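Local coordinates for allantoin racemase (Pseudomonas fluorescens, PDB 5LG5), which interconverts the two enantiomers of allantoin and probably also the D and L forms of other 5-monosubstituted hydantoins, at residues N9-T15 against T36-E42; A70-Y76 against V90-T96; R81-L87 against T224-P228; M104-Y110 against L132-C136; M157-V161 against Q189-R193. Residue numbers count along the deposited sequence, not the author numbering.

Interaction 1. Residues N9-T15 against T36-E42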
# COMPACT_ATOMS: atom_id res chain seq x y z
N ASN E 9 12.03 -6.55 29.84
CA ASN E 9 11.75 -5.94 31.13
C ASN E 9 12.69 -6.43 32.22
O ASN E 9 13.53 -7.30 31.99
CB ASN E 9 10.26 -6.10 31.53
CG ASN E 9 9.87 -7.53 31.88
OD1 ASN E 9 10.46 -8.14 32.79
ND2 ASN E 9 8.83 -8.04 31.23
N THR E 10 12.56 -5.86 33.41
CA THR E 10 13.50 -6.16 34.50
C THR E 10 12.99 -7.18 35.53
O THR E 10 13.60 -7.35 36.59
CB THR E 10 13.89 -4.88 35.22
OG1 THR E 10 12.71 -4.18 35.61
CG2 THR E 10 14.71 -4.01 34.28
N THR E 11 11.88 -7.83 35.22
CA THR E 11 11.33 -8.83 36.11
C THR E 11 11.99 -10.18 35.85
O THR E 11 11.67 -10.85 34.87
CB THR E 11 9.82 -8.93 35.95
OG1 THR E 11 9.25 -7.63 36.19
CG2 THR E 11 9.22 -9.95 36.92
N ALA E 12 12.92 -10.55 36.73
CA ALA E 12 13.73 -11.76 36.52
C ALA E 12 12.90 -13.03 36.44
O ALA E 12 13.27 -13.97 35.73
CB ALA E 12 14.80 -11.89 37.61
N SER E 13 11.75 -13.07 37.12
CA SER E 13 10.90 -14.26 37.07
C SER E 13 10.38 -14.46 35.65
O SER E 13 10.17 -15.58 35.19
CB SER E 13 9.75 -14.17 38.07
OG SER E 13 8.80 -13.19 37.71
N ILE E 14 10.15 -13.36 34.95
CA ILE E 14 9.72 -13.46 33.57
C ILE E 14 10.86 -13.98 32.67
O ILE E 14 10.63 -14.81 31.78
CB ILE E 14 9.11 -12.13 33.08
CG1 ILE E 14 7.81 -11.88 33.86
CG2 ILE E 14 8.86 -12.15 31.56
CD1 ILE E 14 7.12 -10.55 33.59
N THR E 15 12.08 -13.51 32.92
CA THR E 15 13.26 -14.01 32.22
C THR E 15 13.38 -15.53 32.36
O THR E 15 13.75 -16.23 31.42
CB THR E 15 14.55 -13.36 32.77
OG1 THR E 15 14.45 -11.93 32.74
CG2 THR E 15 15.77 -13.81 31.96
N THR E 36 18.46 -10.65 32.04
CA THR E 36 17.58 -9.57 32.47
C THR E 36 18.37 -8.28 32.39
O THR E 36 19.49 -8.22 32.90
CB THR E 36 17.08 -9.80 33.91
OG1 THR E 36 16.44 -11.08 34.00
CG2 THR E 36 16.09 -8.70 34.31
N PRO E 37 17.83 -7.24 31.73
CA PRO E 37 18.57 -5.97 31.61
C PRO E 37 18.88 -5.37 32.97
O PRO E 37 18.15 -5.66 33.91
CB PRO E 37 17.58 -5.06 30.86
CG PRO E 37 16.68 -6.00 30.11
CD PRO E 37 16.54 -7.20 31.02
N TYR E 38 19.92 -4.54 33.06
CA TYR E 38 20.32 -3.97 34.35
C TYR E 38 19.40 -2.83 34.76
O TYR E 38 19.40 -2.41 35.92
CB TYR E 38 21.76 -3.44 34.28
CG TYR E 38 22.81 -4.50 34.07
CD1 TYR E 38 23.90 -4.25 33.26
CD2 TYR E 38 22.72 -5.74 34.69
CE1 TYR E 38 24.88 -5.20 33.06
CE2 TYR E 38 23.70 -6.71 34.49
CZ TYR E 38 24.77 -6.42 33.67
OH TYR E 38 25.75 -7.36 33.46
N PHE E 39 18.63 -2.31 33.80
CA PHE E 39 17.65 -1.27 34.11
C PHE E 39 16.44 -1.34 33.18
O PHE E 39 16.38 -2.20 32.28
CB PHE E 39 18.29 0.12 34.07
CG PHE E 39 18.82 0.51 32.73
CD1 PHE E 39 20.10 0.12 32.34
CD2 PHE E 39 18.05 1.27 31.86
CE1 PHE E 39 20.60 0.48 31.10
CE2 PHE E 39 18.55 1.65 30.61
CZ PHE E 39 19.82 1.25 30.23
N GLY E 40 15.47 -0.46 33.41
CA GLY E 40 14.23 -0.45 32.66
C GLY E 40 13.01 -0.70 33.51
O GLY E 40 13.10 -0.78 34.74
N ALA E 41 11.84 -0.79 32.87
CA ALA E 41 10.58 -0.99 33.58
C ALA E 41 10.36 -2.48 33.88
O ALA E 41 10.88 -3.35 33.18
CB ALA E 41 9.41 -0.42 32.78
N GLU E 42 9.58 -2.79 34.92
CA GLU E 42 9.35 -4.19 35.27
C GLU E 42 8.45 -4.87 34.25
O GLU E 42 8.39 -6.09 34.14
CB GLU E 42 8.77 -4.31 36.69
CG GLU E 42 7.42 -3.62 36.87
CD GLU E 42 6.88 -3.79 38.28
OE1 GLU E 42 7.21 -4.81 38.93
OE2 GLU E 42 6.14 -2.91 38.74
O HOH W 1 7.93 -7.21 38.66

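Interaction 2. Residues A70-Y76 against V90-T96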
# COMPACT_ATOMS: atom_id res chain seq x y z
N ALA E 70 24.12 -16.13 18.80
CA ALA E 70 22.89 -15.49 18.37
C ALA E 70 22.27 -14.83 19.57
O ALA E 70 22.62 -15.15 20.72
CB ALA E 70 21.93 -16.51 17.75
N VAL E 71 21.36 -13.90 19.32
CA VAL E 71 20.65 -13.21 20.38
C VAL E 71 19.18 -13.15 20.05
O VAL E 71 18.79 -12.84 18.92
CB VAL E 71 21.19 -11.77 20.61
CG1 VAL E 71 20.31 -11.03 21.63
CG2 VAL E 71 22.65 -11.80 21.08
N ILE E 72 18.35 -13.48 21.04
CA ILE E 72 16.91 -13.35 20.90
C ILE E 72 16.42 -12.25 21.80
O ILE E 72 16.71 -12.26 23.01
CB ILE E 72 16.15 -14.64 21.28
CG1 ILE E 72 16.46 -15.78 20.31
CG2 ILE E 72 14.65 -14.36 21.30
CD1 ILE E 72 15.89 -17.13 20.78
N GLN E 73 15.70 -11.29 21.23
CA GLN E 73 15.06 -10.27 22.04
C GLN E 73 13.64 -10.70 22.36
O GLN E 73 12.78 -10.80 21.47
CB GLN E 73 15.10 -8.90 21.36
CG GLN E 73 14.36 -7.84 22.15
CD GLN E 73 14.74 -6.43 21.78
OE1 GLN E 73 15.92 -6.12 21.57
NE2 GLN E 73 13.75 -5.56 21.69
N ALA E 74 13.40 -10.98 23.64
CA ALA E 74 12.17 -11.63 24.07
C ALA E 74 11.20 -10.61 24.62
O ALA E 74 10.91 -10.58 25.82
CB ALA E 74 12.46 -12.69 25.12
N GLY E 75 10.72 -9.76 23.74
CA GLY E 75 9.65 -8.84 24.09
C GLY E 75 8.81 -8.67 22.85
O GLY E 75 9.34 -8.69 21.73
N TYR E 76 7.51 -8.48 23.04
CA TYR E 76 6.63 -8.33 21.89
C TYR E 76 6.29 -6.88 21.55
O TYR E 76 5.64 -6.18 22.33
CB TYR E 76 5.37 -9.18 22.04
CG TYR E 76 4.92 -9.74 20.73
CD1 TYR E 76 5.29 -11.03 20.34
CD2 TYR E 76 4.20 -8.96 19.83
CE1 TYR E 76 4.89 -11.54 19.11
CE2 TYR E 76 3.80 -9.45 18.60
CZ TYR E 76 4.15 -10.75 18.24
OH TYR E 76 3.76 -11.24 17.01
N VAL E 90 26.40 -11.32 15.10
CA VAL E 90 25.68 -12.57 15.17
C VAL E 90 24.20 -12.30 14.92
O VAL E 90 23.76 -11.16 15.09
CB VAL E 90 25.87 -13.26 16.54
CG1 VAL E 90 27.35 -13.58 16.75
CG2 VAL E 90 25.32 -12.38 17.66
N PRO E 91 23.45 -13.32 14.50
CA PRO E 91 22.03 -13.08 14.24
C PRO E 91 21.27 -12.62 15.47
O PRO E 91 21.53 -13.04 16.61
CB PRO E 91 21.51 -14.44 13.71
CG PRO E 91 22.55 -15.44 14.10
CD PRO E 91 23.86 -14.69 14.13
N VAL E 92 20.34 -11.70 15.23
CA VAL E 92 19.46 -11.20 16.26
C VAL E 92 18.03 -11.50 15.81
O VAL E 92 17.66 -11.23 14.68
CB VAL E 92 19.64 -9.68 16.45
CG1 VAL E 92 18.72 -9.17 17.56
CG2 VAL E 92 21.11 -9.35 16.74
N VAL E 93 17.23 -12.11 16.67
CA VAL E 93 15.84 -12.33 16.31
C VAL E 93 14.90 -11.89 17.42
O VAL E 93 15.08 -12.22 18.59
CB VAL E 93 15.54 -13.75 15.69
CG1 VAL E 93 16.70 -14.71 15.84
CG2 VAL E 93 14.23 -14.32 16.22
N ASP E 94 13.94 -11.06 17.03
CA ASP E 94 12.97 -10.58 17.98
C ASP E 94 11.78 -11.52 17.93
O ASP E 94 11.36 -11.93 16.84
CB ASP E 94 12.55 -9.16 17.64
CG ASP E 94 11.77 -8.54 18.74
OD1 ASP E 94 10.58 -8.91 18.92
OD2 ASP E 94 12.37 -7.72 19.48
N ILE E 95 11.23 -11.84 19.09
CA ILE E 95 10.15 -12.83 19.15
C ILE E 95 8.91 -12.38 18.39
O ILE E 95 8.10 -13.20 17.97
CB ILE E 95 9.79 -13.24 20.59
CG1 ILE E 95 9.12 -12.08 21.34
CG2 ILE E 95 11.03 -13.75 21.33
CD1 ILE E 95 8.62 -12.45 22.76
N THR E 96 8.79 -11.07 18.21
CA THR E 96 7.69 -10.48 17.46
C THR E 96 7.69 -10.98 16.03
O THR E 96 6.71 -11.54 15.54
CB THR E 96 7.84 -8.95 17.41
OG1 THR E 96 8.01 -8.42 18.73
CG2 THR E 96 6.63 -8.31 16.74

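Interaction 3. Residues R81-L87 against T224-P228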
# COMPACT_ATOMS: atom_id res chain seq x y z
N ARG E 81 15.77 -3.94 18.28
CA ARG E 81 16.38 -4.98 17.46
C ARG E 81 17.44 -4.44 16.50
O ARG E 81 18.54 -4.99 16.40
CB ARG E 81 15.32 -5.75 16.65
CG ARG E 81 15.92 -6.49 15.45
CD ARG E 81 14.91 -7.21 14.61
NE ARG E 81 13.91 -6.30 14.03
CZ ARG E 81 14.12 -5.48 13.00
NH1 ARG E 81 15.30 -5.40 12.41
NH2 ARG E 81 13.12 -4.73 12.56
N GLU E 82 17.11 -3.35 15.81
CA GLU E 82 18.00 -2.78 14.80
C GLU E 82 19.32 -2.33 15.41
O GLU E 82 20.36 -2.44 14.78
CB GLU E 82 17.35 -1.59 14.09
CG GLU E 82 16.02 -1.86 13.42
CD GLU E 82 14.83 -1.45 14.29
OE1 GLU E 82 14.92 -1.56 15.54
OE2 GLU E 82 13.83 -0.96 13.72
N GLY E 83 19.26 -1.84 16.65
CA GLY E 83 20.45 -1.42 17.37
C GLY E 83 21.36 -2.60 17.65
O GLY E 83 22.58 -2.53 17.43
N LEU E 84 20.78 -3.68 18.15
CA LEU E 84 21.54 -4.92 18.37
C LEU E 84 22.20 -5.37 17.07
O LEU E 84 23.36 -5.77 17.07
CB LEU E 84 20.63 -6.05 18.86
CG LEU E 84 20.56 -6.48 20.34
CD1 LEU E 84 21.50 -5.68 21.23
CD2 LEU E 84 19.13 -6.44 20.84
N GLN E 85 21.44 -5.30 15.98
CA GLN E 85 21.95 -5.72 14.67
C GLN E 85 23.18 -4.94 14.22
O GLN E 85 24.06 -5.48 13.54
CB GLN E 85 20.85 -5.69 13.61
CG GLN E 85 19.83 -6.85 13.74
CD GLN E 85 18.70 -6.75 12.74
OE1 GLN E 85 17.97 -5.77 12.72
NE2 GLN E 85 18.57 -7.76 11.87
N GLU E 86 23.24 -3.66 14.58
CA GLU E 86 24.43 -2.86 14.27
C GLU E 86 25.56 -3.25 15.18
O GLU E 86 26.70 -3.41 14.75
CB GLU E 86 24.15 -1.38 14.49
CG GLU E 86 23.29 -0.75 13.44
CD GLU E 86 23.22 0.74 13.60
OE1 GLU E 86 23.80 1.25 14.60
OE2 GLU E 86 22.57 1.40 12.76
N LEU E 87 25.23 -3.39 16.47
CA LEU E 87 26.23 -3.68 17.49
C LEU E 87 26.86 -5.05 17.33
O LEU E 87 28.04 -5.23 17.62
CB LEU E 87 25.58 -3.57 18.87
CG LEU E 87 25.19 -2.14 19.26
CD1 LEU E 87 24.35 -2.17 20.51
CD2 LEU E 87 26.45 -1.29 19.45
N THR E 224 22.47 -0.62 6.44
CA THR E 224 21.69 -0.20 7.59
C THR E 224 22.29 -0.68 8.91
O THR E 224 22.36 0.09 9.87
CB THR E 224 20.26 -0.72 7.49
OG1 THR E 224 19.72 -0.35 6.22
CG2 THR E 224 19.40 -0.17 8.61
N TYR E 225 22.78 -1.92 8.91
CA TYR E 225 23.26 -2.55 10.14
C TYR E 225 24.78 -2.67 10.22
O TYR E 225 25.32 -3.51 10.95
CB TYR E 225 22.59 -3.91 10.32
CG TYR E 225 21.10 -3.76 10.30
CD1 TYR E 225 20.47 -2.85 11.14
CD2 TYR E 225 20.33 -4.47 9.40
CE1 TYR E 225 19.11 -2.68 11.11
CE2 TYR E 225 18.96 -4.30 9.37
CZ TYR E 225 18.36 -3.41 10.22
OH TYR E 225 17.00 -3.24 10.19
N ALA E 226 25.46 -1.83 9.46
CA ALA E 226 26.91 -1.72 9.56
C ALA E 226 27.32 -1.40 11.00
O ALA E 226 26.53 -0.84 11.77
CB ALA E 226 27.42 -0.65 8.61
N THR E 227 28.55 -1.75 11.35
CA THR E 227 29.10 -1.42 12.65
C THR E 227 28.92 0.08 12.92
O THR E 227 29.09 0.89 12.01
CB THR E 227 30.60 -1.76 12.68
OG1 THR E 227 30.77 -3.15 12.37
CG2 THR E 227 31.19 -1.47 14.05
N PRO E 228 28.52 0.46 14.16
CA PRO E 228 28.43 1.90 14.36
C PRO E 228 29.78 2.55 14.06
O PRO E 228 30.82 1.95 14.33
CB PRO E 228 28.08 2.04 15.85
CG PRO E 228 27.35 0.73 16.17
CD PRO E 228 28.06 -0.31 15.33
O HOH W 2 29.53 -4.73 14.42

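Interaction 4. Residues M104-Y110 against L132-C136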
# COMPACT_ATOMS: atom_id res chain seq x y z
N MET E 104 3.08 -17.33 9.52
CA MET E 104 2.78 -17.15 8.11
C MET E 104 2.99 -18.42 7.27
O MET E 104 2.44 -18.54 6.18
CB MET E 104 3.55 -15.96 7.54
CG MET E 104 2.94 -14.60 7.93
SD MET E 104 4.07 -13.24 7.64
CE MET E 104 4.58 -13.60 5.95
N PHE E 105 3.78 -19.36 7.78
CA PHE E 105 3.90 -20.65 7.10
C PHE E 105 2.70 -21.56 7.36
O PHE E 105 2.53 -22.57 6.69
CB PHE E 105 5.21 -21.36 7.48
CG PHE E 105 6.44 -20.72 6.87
CD1 PHE E 105 7.27 -19.90 7.63
CD2 PHE E 105 6.75 -20.92 5.53
CE1 PHE E 105 8.39 -19.31 7.07
CE2 PHE E 105 7.88 -20.33 4.96
CZ PHE E 105 8.69 -19.52 5.73
N LEU E 106 1.85 -21.18 8.31
CA LEU E 106 0.84 -22.09 8.82
C LEU E 106 -0.59 -21.77 8.42
O LEU E 106 -1.48 -22.60 8.61
CB LEU E 106 0.92 -22.16 10.35
CG LEU E 106 2.27 -22.61 10.92
CD1 LEU E 106 2.21 -22.63 12.44
CD2 LEU E 106 2.63 -23.99 10.39
N GLY E 107 -0.82 -20.57 7.91
CA GLY E 107 -2.17 -20.14 7.59
C GLY E 107 -2.22 -18.92 6.70
O GLY E 107 -1.20 -18.26 6.47
N HIS E 108 -3.41 -18.61 6.20
CA HIS E 108 -3.55 -17.50 5.27
C HIS E 108 -3.40 -16.15 5.97
O HIS E 108 -2.92 -15.18 5.39
CB HIS E 108 -4.89 -17.57 4.55
CG HIS E 108 -5.00 -16.61 3.41
ND1 HIS E 108 -5.73 -15.45 3.50
CD2 HIS E 108 -4.46 -16.63 2.17
CE1 HIS E 108 -5.65 -14.79 2.35
NE2 HIS E 108 -4.89 -15.49 1.53
N ALA E 109 -3.77 -16.11 7.25
CA ALA E 109 -3.70 -14.89 8.04
C ALA E 109 -3.46 -15.24 9.50
O ALA E 109 -3.91 -16.30 9.97
CB ALA E 109 -5.00 -14.07 7.88
N TYR E 110 -2.72 -14.38 10.21
CA TYR E 110 -2.47 -14.60 11.64
C TYR E 110 -2.98 -13.41 12.45
O TYR E 110 -3.10 -12.30 11.93
CB TYR E 110 -0.97 -14.85 11.93
CG TYR E 110 -0.12 -13.61 11.76
CD1 TYR E 110 0.47 -13.32 10.54
CD2 TYR E 110 0.08 -12.72 12.80
CE1 TYR E 110 1.24 -12.19 10.36
CE2 TYR E 110 0.86 -11.58 12.64
CZ TYR E 110 1.43 -11.33 11.41
OH TYR E 110 2.19 -10.22 11.23
N LEU E 132 5.91 -7.62 7.85
CA LEU E 132 5.20 -8.86 8.20
C LEU E 132 3.75 -8.62 8.53
O LEU E 132 3.07 -9.52 9.00
CB LEU E 132 5.89 -9.55 9.39
CG LEU E 132 7.28 -10.16 9.13
CD1 LEU E 132 7.91 -10.59 10.43
CD2 LEU E 132 7.19 -11.35 8.18
N TYR E 133 3.27 -7.40 8.30
CA TYR E 133 1.91 -7.03 8.67
C TYR E 133 0.83 -7.38 7.64
O TYR E 133 -0.35 -7.47 7.98
CB TYR E 133 1.83 -5.55 9.05
CG TYR E 133 0.54 -5.21 9.73
CD1 TYR E 133 0.29 -5.63 11.04
CD2 TYR E 133 -0.46 -4.50 9.07
CE1 TYR E 133 -0.90 -5.33 11.67
CE2 TYR E 133 -1.66 -4.21 9.69
CZ TYR E 133 -1.87 -4.62 10.99
OH TYR E 133 -3.06 -4.32 11.60
N GLN E 134 1.22 -7.58 6.39
CA GLN E 134 0.26 -7.89 5.33
C GLN E 134 -0.64 -9.09 5.63
O GLN E 134 -1.81 -9.07 5.30
CB GLN E 134 0.98 -8.10 4.01
CG GLN E 134 1.78 -6.87 3.65
CD GLN E 134 0.99 -5.89 2.84
OE1 GLN E 134 1.09 -4.68 3.04
NE2 GLN E 134 0.23 -6.41 1.87
N ARG E 135 -0.09 -10.12 6.25
CA ARG E 135 -0.89 -11.30 6.54
C ARG E 135 -1.42 -11.28 7.98
O ARG E 135 -1.94 -12.28 8.50
CB ARG E 135 -0.10 -12.57 6.23
CG ARG E 135 0.50 -12.51 4.83
CD ARG E 135 0.13 -13.70 3.98
NE ARG E 135 -0.03 -14.92 4.78
CZ ARG E 135 0.86 -15.90 4.82
NH1 ARG E 135 1.99 -15.81 4.12
NH2 ARG E 135 0.63 -16.98 5.56
N CYS E 136 -1.30 -10.13 8.62
CA CYS E 136 -1.86 -10.00 9.96
C CYS E 136 -3.35 -9.63 9.89
O CYS E 136 -3.72 -8.57 9.39
CB CYS E 136 -1.08 -8.96 10.77
SG CYS E 136 -1.65 -8.81 12.47

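Interaction 5. Residues M157-V161 against Q189-R193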
# COMPACT_ATOMS: atom_id res chain seq x y z
N MET E 157 -5.65 -16.19 31.16
CA MET E 157 -5.79 -17.18 30.12
C MET E 157 -7.15 -17.05 29.41
O MET E 157 -7.24 -17.11 28.18
CB MET E 157 -5.60 -18.57 30.72
CG MET E 157 -5.95 -19.72 29.81
SD MET E 157 -5.02 -19.84 28.27
CE MET E 157 -3.37 -20.04 28.91
N GLU E 158 -8.20 -16.87 30.20
CA GLU E 158 -9.53 -16.69 29.63
C GLU E 158 -9.64 -15.44 28.75
O GLU E 158 -10.24 -15.48 27.67
CB GLU E 158 -10.58 -16.66 30.74
CG GLU E 158 -12.00 -16.86 30.26
CD GLU E 158 -12.20 -18.09 29.38
OE1 GLU E 158 -11.60 -19.15 29.67
OE2 GLU E 158 -12.97 -18.00 28.41
N ALA E 159 -9.07 -14.33 29.20
CA ALA E 159 -9.11 -13.09 28.43
C ALA E 159 -8.37 -13.25 27.10
O ALA E 159 -8.80 -12.73 26.06
CB ALA E 159 -8.51 -11.94 29.23
N ILE E 160 -7.25 -13.96 27.14
CA ILE E 160 -6.47 -14.23 25.94
C ILE E 160 -7.29 -15.12 25.01
O ILE E 160 -7.44 -14.81 23.82
CB ILE E 160 -5.12 -14.91 26.28
CG1 ILE E 160 -4.23 -13.99 27.12
CG2 ILE E 160 -4.40 -15.37 25.02
CD1 ILE E 160 -2.96 -14.67 27.63
N VAL E 161 -7.86 -16.20 25.55
CA VAL E 161 -8.68 -17.11 24.74
C VAL E 161 -9.84 -16.37 24.08
O VAL E 161 -10.09 -16.60 22.89
CB VAL E 161 -9.20 -18.36 25.55
CG1 VAL E 161 -10.28 -19.13 24.80
CG2 VAL E 161 -8.04 -19.27 25.95
N GLN E 189 -2.34 -24.56 25.52
CA GLN E 189 -3.65 -24.46 26.12
C GLN E 189 -4.60 -23.66 25.22
O GLN E 189 -5.77 -24.03 25.06
CB GLN E 189 -3.55 -23.81 27.51
CG GLN E 189 -2.58 -24.50 28.45
CD GLN E 189 -1.34 -23.67 28.75
OE1 GLN E 189 -0.53 -23.41 27.86
NE2 GLN E 189 -1.19 -23.26 30.01
N ILE E 190 -4.10 -22.57 24.63
CA ILE E 190 -4.88 -21.75 23.70
C ILE E 190 -5.23 -22.52 22.43
O ILE E 190 -6.35 -22.40 21.92
CB ILE E 190 -4.14 -20.43 23.36
CG1 ILE E 190 -3.89 -19.64 24.63
CG2 ILE E 190 -4.94 -19.59 22.37
CD1 ILE E 190 -2.86 -18.56 24.47
N ARG E 191 -4.26 -23.28 21.92
CA ARG E 191 -4.50 -24.14 20.75
C ARG E 191 -5.65 -25.10 21.02
O ARG E 191 -6.58 -25.22 20.20
CB ARG E 191 -3.26 -24.95 20.41
CG ARG E 191 -3.47 -25.91 19.23
CD ARG E 191 -2.41 -27.02 19.25
NE ARG E 191 -2.38 -27.62 20.58
CZ ARG E 191 -1.27 -27.98 21.22
NH1 ARG E 191 -0.08 -27.82 20.64
NH2 ARG E 191 -1.35 -28.51 22.44
N GLN E 192 -5.58 -25.78 22.16
CA GLN E 192 -6.61 -26.74 22.54
C GLN E 192 -7.96 -26.06 22.68
O GLN E 192 -8.99 -26.63 22.32
CB GLN E 192 -6.23 -27.45 23.85
CG GLN E 192 -5.20 -28.56 23.68
CD GLN E 192 -5.65 -29.65 22.73
OE1 GLN E 192 -5.55 -29.52 21.50
NE2 GLN E 192 -6.20 -30.73 23.28
N ARG E 193 -7.94 -24.84 23.18
CA ARG E 193 -9.15 -24.07 23.44
C ARG E 193 -9.71 -23.41 22.17
O ARG E 193 -10.90 -23.11 22.11
CB ARG E 193 -8.87 -23.06 24.57
CG ARG E 193 -8.80 -23.71 25.97
CD ARG E 193 -8.27 -22.78 27.08
NE ARG E 193 -9.27 -21.91 27.72
CZ ARG E 193 -9.14 -21.43 28.96
NH1 ARG E 193 -8.09 -21.79 29.69
NH2 ARG E 193 -10.07 -20.65 29.50

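Interaction 1. Residues N9-T15 against T36-E42
This is a polar loop-to-loop contact at the edge of the first α/β lobe, where the turn after strand 2-7 leads into helix 12-25 and meets the loop that follows strand 31-35. The backbone of T36-E42 wraps around T10. T10 N donates to A41 O (3.0 Å), while T10 CG2 rests against F39 O at 3.2 Å. One residue on, T11 OG1 donates to E42 O (2.7 Å); a water then links T11 OG1 (2.8 Å) to E42 OE1 (2.5 Å). N9 stiffens its own side by an Asx turn, its OD1 accepting from T11 N at 2.8 Å. At the start of the helix, T15 OG1 and T36 OG1 share a short hydrogen bond of 2.5 Å, and T36 CG2 fills the space beside T10 CA (3.6 Å). G40 has a positive phi, at which a CB would collide with the preceding carbonyl and also come near T10 CG2. Around the contact, T15 OG1 is tied back to N7 at the end of strand 2-7, and F39 packs on D59 of helix 47-63 and on W236 of the second subunit. G40 and A41 pair antiparallel with a strand of that subunit, whose K232 binds E42.

Interaction 2. Residues A70-Y76 against V90-T96
The apolar centre is I95, whose CG2 touches I72 CG2 at 3.7 Å and A74 CA at 3.6 Å, while its CG1 lies 4.1 Å from Y76 CD1. I72 and V93 share one face of the sheet and continue this layer onto A205 of helix 201-214; V93 also meets F105 of the third subunit. At the other end, A70 CB packs on P91 CG (3.9 Å) and V71 CG2 on V90 CG2 (4.4 Å). Between these clusters the strands run parallel, their axes 4.6 Å apart at an angle of 18°, in a ladder of backbone hydrogen bonds donated alternately by the two strands: V71 N to P91 O (2.8 Å), V93 N to V71 O (2.8 Å), Q73 N to V93 O (2.9 Å) and I95 N to Q73 O (3.0 Å). They are the two strands of a β-α-β unit connected through helix 81-87, and strand 92-94 forms an outer edge of the four-stranded sheet. V71, V92, Q73 and D94 occupy the face that this helix covers, with the Q73 amide NE2 bonded to H79. Beyond the ladder, Y76 lays a ring face over T96 CA (3.7 Å from CA to centroid), a CH-pi contact. At the polar edge D94 is the N-cap of helix 95-103, its OD1 accepting from T96 N (2.9 Å) and T96 OG1 (2.6 Å).

Interaction 3. Residues R81-L87 against T224-P228
R81, in the first turn of helix 81-87, reaches Y225 with its guanidinium edge, NH1 lying 3.5 Å from Y225 OH. The same NH1 donates to Q85 OE1 (2.7 Å) one turn along. E82 contributes its CB, 3.6 Å from Y225 CE1, whereas its carboxylate is held by R126 and by Y51 of the second subunit. Q85 then lies over the tyrosine: its CB is 4.1 Å from the Y225 ring centroid in a CH-pi contact, and its OE1 sits over the same ring, 3.5 Å from CZ. The helix belongs to the β-α-β unit between strands 70-74 and 92-94, and T224-P228, an irregular stretch of the C-terminal arm beyond helix 201-214, lies against helix 81-87 where other subunits pack on it. No direct hydrogen bond joins the two segments, although K221 binds the carbonyls of Q85, E86 and Y225 together. E86 is the most heavily covered helix residue; its CA points a hydrogen straight at Y225 O (3.5 Å), its O is 3.4 Å from P228 CD, and a water connects E86 O (3.1 Å) to T227 OG1 (2.9 Å). Its carboxylate faces the second subunit, where N47 and R118 bind OE2. L87 finishes the helix with CD2 against P228 CG (4.0 Å).

Interaction 4. Residues M104-Y110 against L132-C136
A single arginine gathers three backbone carbonyls of one loop: R135 NH2 donates to both M104 O (2.5 Å) and G107 O (2.4 Å), very short bonds as modelled, and R135 NE donates to H108 O (3.0 Å). The loop M104-H108 thus curls round the guanidinium, with M104 CB over one of its faces; NH1 is bound by A130 O of the third subunit. Y110 works in the other direction. Its OH gives a very short bond to L132 O (2.5 Å), its ring face covers C136 CA (3.9 Å to the centroid), and C136 SG makes an oblique sulfur-aromatic contact (4.4 Å to the centroid). M104 SD and L132 CD2 add an apolar touch at 3.7 Å. Y133-C136 is a type I β turn; from within it R135 O accepts from Y110 N (2.8 Å), and Y110 pairs with C136 in a parallel bridge, the start of adjacent strands 110-114 and 136-141 in the β-α-β unit built around helix 120-129.

Interaction 5. Residues M157-V161 against Q189-R193
Two helical segments cross at 51°, their axes 10.5 Å apart at closest approach, and their backbones come nearest at V161 and I190, with CA atoms 6.1 Å apart. I190 is the residue that fills the crossing. Its CD1 meets I160 CG2 at 3.6 Å, and its CG1 lies 3.8 Å from M157 SD and 4.4 Å from V161 CG2. Helix 153-171 leads into strand 175-179, and helix 187-194 leads out of it toward strand 198-199, so this contact joins successive helices of the second α/β lobe, flanking its parallel sheet. The buried side of the contact continues inward: I160 packs on S142 and M183, and I190 on V198 of the edge strand. M157 extends the apolar strip outward, its CE reaching Q189 CB at 4.0 Å. Farther out, R193 bends across the first helix, with V161 CG2 over one face of its guanidinium, 3.4 Å from NE, and M157 CG close to NH1. At the exposed end R193 and E158 are modelled as a salt bridge, but E158 OE1 and R193 NH2 lie too close for their positions to be certain.

Overall arrangement
Interactions 1, 2 and 3 belong to the first α/β lobe and its C-terminal arm, interactions 4 and 5 to the second lobe, whose sheet repeats the 2-1-3-4 strand order of the first. Interactions 2 and 3 share one β-α-β unit and touch directly, Q73 OE1 lying 3.3 Å from L84 CD2; their centres are about 13 Å apart. Interactions 3 and 5 are the most distant, about 37 Å between centres. Interactions 1 and 3 both face the second subunit, and 2, 3 and 4 the third, whereas 5 touches no other chain of the assembly. In this superfamily the active site lies between the lobes, probably near the loops N9-T15 and G75-Y76; the nearest atoms of interactions 1 and 2 are about 6 Å apart.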